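Local coordinates for protein calmodulin, putative (Entamoeba histolytica, PDB 4OCI) that is a calmodulin-like EF-hand signalling protein that binds calcium and is involved in initiating phagocytosis of human erythrocytes, at residues K91-A96 with V129-D134. Sequence-based numbering, arbitrary orientation.
With ACT (acetate ion), chain D.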
ATOM      1  N   LYS A  91     -25.000  23.614 -14.221  1.00 38.18           N
ATOM      2  CA  LYS A  91     -24.536  23.422 -15.583  1.00 36.58           C
ATOM      3  C   LYS A  91     -23.690  22.129 -15.671  1.00 33.77           C
ATOM      4  O   LYS A  91     -23.605  21.515 -16.721  1.00 33.57           O
ATOM      5  CB  LYS A  91     -23.686  24.657 -16.031  1.00 37.33           C
ATOM      6  CG  LYS A  91     -24.447  26.010 -15.929  1.00 41.78           C
ATOM      7  CD  LYS A  91     -23.774  27.169 -16.680  1.00 49.27           C
ATOM      8  CE  LYS A  91     -24.146  28.528 -16.019  1.00 54.44           C
ATOM      9  NZ  LYS A  91     -23.972  29.741 -16.918  1.00 61.15           N
ATOM     10  N   GLY A  92     -23.039  21.734 -14.587  1.00 30.38           N
ATOM     11  CA  GLY A  92     -22.224  20.520 -14.696  1.00 28.42           C
ATOM     12  C   GLY A  92     -20.737  20.768 -14.896  1.00 25.14           C
ATOM     13  O   GLY A  92     -19.946  19.789 -14.879  1.00 24.27           O
ATOM     14  N   PHE A  93     -20.345  22.038 -15.133  1.00 21.70           N
ATOM     15  CA  PHE A  93     -18.963  22.380 -15.465  1.00 21.35           C
ATOM     16  C   PHE A  93     -18.466  23.476 -14.593  1.00 20.41           C
ATOM     17  O   PHE A  93     -19.255  24.374 -14.177  1.00 20.41           O
ATOM     18  CB  PHE A  93     -18.803  22.879 -16.911  1.00 22.29           C
ATOM     19  CG  PHE A  93     -19.223  21.870 -17.966  1.00 21.10           C
ATOM     20  CD1 PHE A  93     -18.253  21.081 -18.600  1.00 21.52           C
ATOM     21  CD2 PHE A  93     -20.554  21.684 -18.289  1.00 26.75           C
ATOM     22  CE1 PHE A  93     -18.599  20.144 -19.525  1.00 28.57           C
ATOM     23  CE2 PHE A  93     -20.936  20.721 -19.251  1.00 29.59           C
ATOM     24  CZ  PHE A  93     -19.945  19.963 -19.886  1.00 26.78           C
ATOM     25  N   ILE A  94     -17.184  23.350 -14.265  1.00 20.37           N
ATOM     26  CA  ILE A  94     -16.441  24.448 -13.652  1.00 21.30           C
ATOM     27  C   ILE A  94     -15.146  24.764 -14.453  1.00 20.46           C
ATOM     28  O   ILE A  94     -14.655  23.899 -15.167  1.00 21.22           O
ATOM     29  CB  ILE A  94     -16.204  24.247 -12.132  1.00 22.03           C
ATOM     30  CG1 ILE A  94     -15.182  23.087 -11.856  1.00 24.46           C
ATOM     31  CG2 ILE A  94     -17.537  24.142 -11.438  1.00 22.12           C
ATOM     32  CD1 ILE A  94     -14.572  23.198 -10.466  1.00 24.93           C
ATOM     33  N   PRO A  95     -14.614  26.004 -14.353  1.00 20.01           N
ATOM     34  CA  PRO A  95     -13.252  26.268 -14.892  1.00 19.64           C
ATOM     35  C   PRO A  95     -12.162  25.438 -14.270  1.00 19.93           C
ATOM     36  O   PRO A  95     -12.191  25.222 -13.067  1.00 19.12           O
ATOM     37  CB  PRO A  95     -13.010  27.735 -14.578  1.00 19.11           C
ATOM     38  CG  PRO A  95     -14.367  28.311 -14.229  1.00 20.94           C
ATOM     39  CD  PRO A  95     -15.209  27.176 -13.699  1.00 19.21           C
ATOM     40  N   ALA A  96     -11.205  24.982 -15.096  1.00 18.35           N
ATOM     41  CA  ALA A  96     -10.165  24.148 -14.647  1.00 20.90           C
ATOM     42  C   ALA A  96      -9.338  24.914 -13.626  1.00 22.78           C
ATOM     43  O   ALA A  96      -8.798  24.325 -12.655  1.00 22.70           O
ATOM     44  CB  ALA A  96      -9.284  23.739 -15.829  1.00 20.68           C
ATOM     45  N   VAL A 129     -12.663  24.170 -19.231  1.00 23.41           N
ATOM     46  CA  VAL A 129     -13.618  23.789 -18.227  1.00 22.84           C
ATOM     47  C   VAL A 129     -13.430  22.316 -17.881  1.00 22.48           C
ATOM     48  O   VAL A 129     -12.803  21.550 -18.610  1.00 21.82           O
ATOM     49  CB  VAL A 129     -15.099  24.100 -18.659  1.00 23.60           C
ATOM     50  CG1 VAL A 129     -15.281  25.590 -19.034  1.00 21.88           C
ATOM     51  CG2 VAL A 129     -15.608  23.212 -19.821  1.00 22.45           C
ATOM     52  N   VAL A 130     -14.009  21.904 -16.776  1.00 21.52           N
ATOM     53  CA  VAL A 130     -13.969  20.488 -16.397  1.00 21.45           C
ATOM     54  C   VAL A 130     -15.387  20.025 -16.130  1.00 21.07           C
ATOM     55  O   VAL A 130     -16.168  20.744 -15.454  1.00 21.33           O
ATOM     56  CB  VAL A 130     -13.204  20.353 -15.051  1.00 21.04           C
ATOM     57  CG1 VAL A 130     -13.123  18.823 -14.573  1.00 22.65           C
ATOM     58  CG2 VAL A 130     -11.849  20.941 -15.218  1.00 20.90           C
ATOM     59  N   LYS A 131     -15.715  18.813 -16.622  1.00 21.64           N
ATOM     60  CA  LYS A 131     -17.025  18.243 -16.380  1.00 21.65           C
ATOM     61  C   LYS A 131     -16.967  17.613 -14.974  1.00 21.34           C
ATOM     62  O   LYS A 131     -16.243  16.645 -14.748  1.00 21.69           O
ATOM     63  CB  LYS A 131     -17.344  17.187 -17.435  1.00 21.78           C
ATOM     64  CG  LYS A 131     -18.829  16.887 -17.477  1.00 25.48           C
ATOM     65  CD  LYS A 131     -19.277  16.185 -18.833  1.00 27.97           C
ATOM     66  CE  LYS A 131     -20.754  15.703 -18.810  1.00 35.80           C
ATOM     67  NZ  LYS A 131     -20.980  14.426 -17.970  1.00 30.96           N
ATOM     68  N   VAL A 132     -17.697  18.169 -14.024  1.00 21.56           N
ATOM     69  CA  VAL A 132     -17.551  17.826 -12.598  1.00 21.37           C
ATOM     70  C   VAL A 132     -17.858  16.343 -12.350  1.00 23.56           C
ATOM     71  O   VAL A 132     -17.091  15.676 -11.633  1.00 25.81           O
ATOM     72  CB  VAL A 132     -18.543  18.671 -11.769  1.00 22.52           C
ATOM     73  CG1 VAL A 132     -18.709  18.090 -10.378  1.00 25.40           C
ATOM     74  CG2 VAL A 132     -18.085  20.200 -11.712  1.00 23.77           C
ATOM     75  N   ASP A 133     -18.937  15.782 -12.941  1.00 24.11           N
ATOM     76  CA  ASP A 133     -19.234  14.343 -12.607  1.00 24.72           C
ATOM     77  C   ASP A 133     -18.096  13.417 -13.109  1.00 24.64           C
ATOM     78  O   ASP A 133     -17.637  12.499 -12.384  1.00 23.95           O
ATOM     79  CB  ASP A 133     -20.637  13.844 -13.018  1.00 25.19           C
ATOM     80  CG  ASP A 133     -20.925  13.939 -14.580  1.00 34.25           C
ATOM     81  OD1 ASP A 133     -20.233  14.722 -15.299  1.00 38.26           O
ATOM     82  OD2 ASP A 133     -21.879  13.229 -15.103  1.00 38.24           O
ATOM     83  N   ASP A 134     -17.641  13.669 -14.342  1.00 23.79           N
ATOM     84  CA  ASP A 134     -16.612  12.855 -14.922  1.00 23.19           C
ATOM     85  C   ASP A 134     -15.346  12.996 -14.098  1.00 21.99           C
ATOM     86  O   ASP A 134     -14.718  11.964 -13.799  1.00 20.69           O
ATOM     87  CB  ASP A 134     -16.370  13.260 -16.357  1.00 26.16           C
ATOM     88  CG  ASP A 134     -17.504  12.750 -17.288  1.00 33.45           C
ATOM     89  OD1 ASP A 134     -18.361  11.950 -16.853  1.00 34.25           O
ATOM     90  OD2 ASP A 134     -17.504  13.106 -18.481  1.00 43.87           O
TER
HETATM   91  C   ACT D 203     -13.244  16.270 -17.895  1.00 42.64           C
HETATM   92  O   ACT D 203     -13.820  17.379 -18.053  1.00 42.30           O
HETATM   93  OXT ACT D 203     -12.598  15.842 -18.900  1.00 44.22           O
HETATM   94  CH3 ACT D 203     -13.283  15.510 -16.594  1.00 40.98           C
HETATM   95  O   HOH W   1     -21.160  17.415 -14.216  1.00 18.57           O
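Ile94 and Val130 face each other as the hydrogen-bonded pair of a two-stranded antiparallel sheet, the short ribbon by which the two loops of an EF-hand pair are joined. Ile94 N donates to Val130 O at 3.0 Å, in the carbonyl plane, and Val130 N returns a short bond of 2.6 Å to Ile94 O, the C=O pointing almost straight at the donor. Phe93 CA, 3.2 Å from Val130 O, adds a CA-H...O contact to the same carbonyl. Beyond the strands the ladder continues where Val132 N, in the first turn of helix 132-145, binds Gly92 O; a water donates to this oxygen and accepts from Asp133 N, so the carbonyl takes two bonds.

On the exposed face, the Phe93 side chain crosses those of Val129 and Lys131 obliquely. Its CD1 comes 3.6 Å from Val129 CG2, while CE1 and CZ run beside the Lys131 methylenes. On the other face, Ile94 CG2 meets Val132 CG2 at 4.0 Å, and Val130 CG2, anti to its carbonyl carbon, reaches Ala96 CB; Leu99 of helix 96-106 touches both Ile94 and Val130, joining the ribbon to the helical core.

Further out, the two carboxylate oxygens of Asp87 accept from the backbone N-H groups of Lys91 (OD1) and Gly92 (OD2), just before strand 93-95. An acetate, probably from the crystallisation liquor, takes a nearly straight bond from Lys131 N. The lysine chain bends at its last torsion (chi4 -75°), and NZ makes a salt bridge with Asp133, donating at 2.8 Å to OD1, which accepts through its syn lone pair.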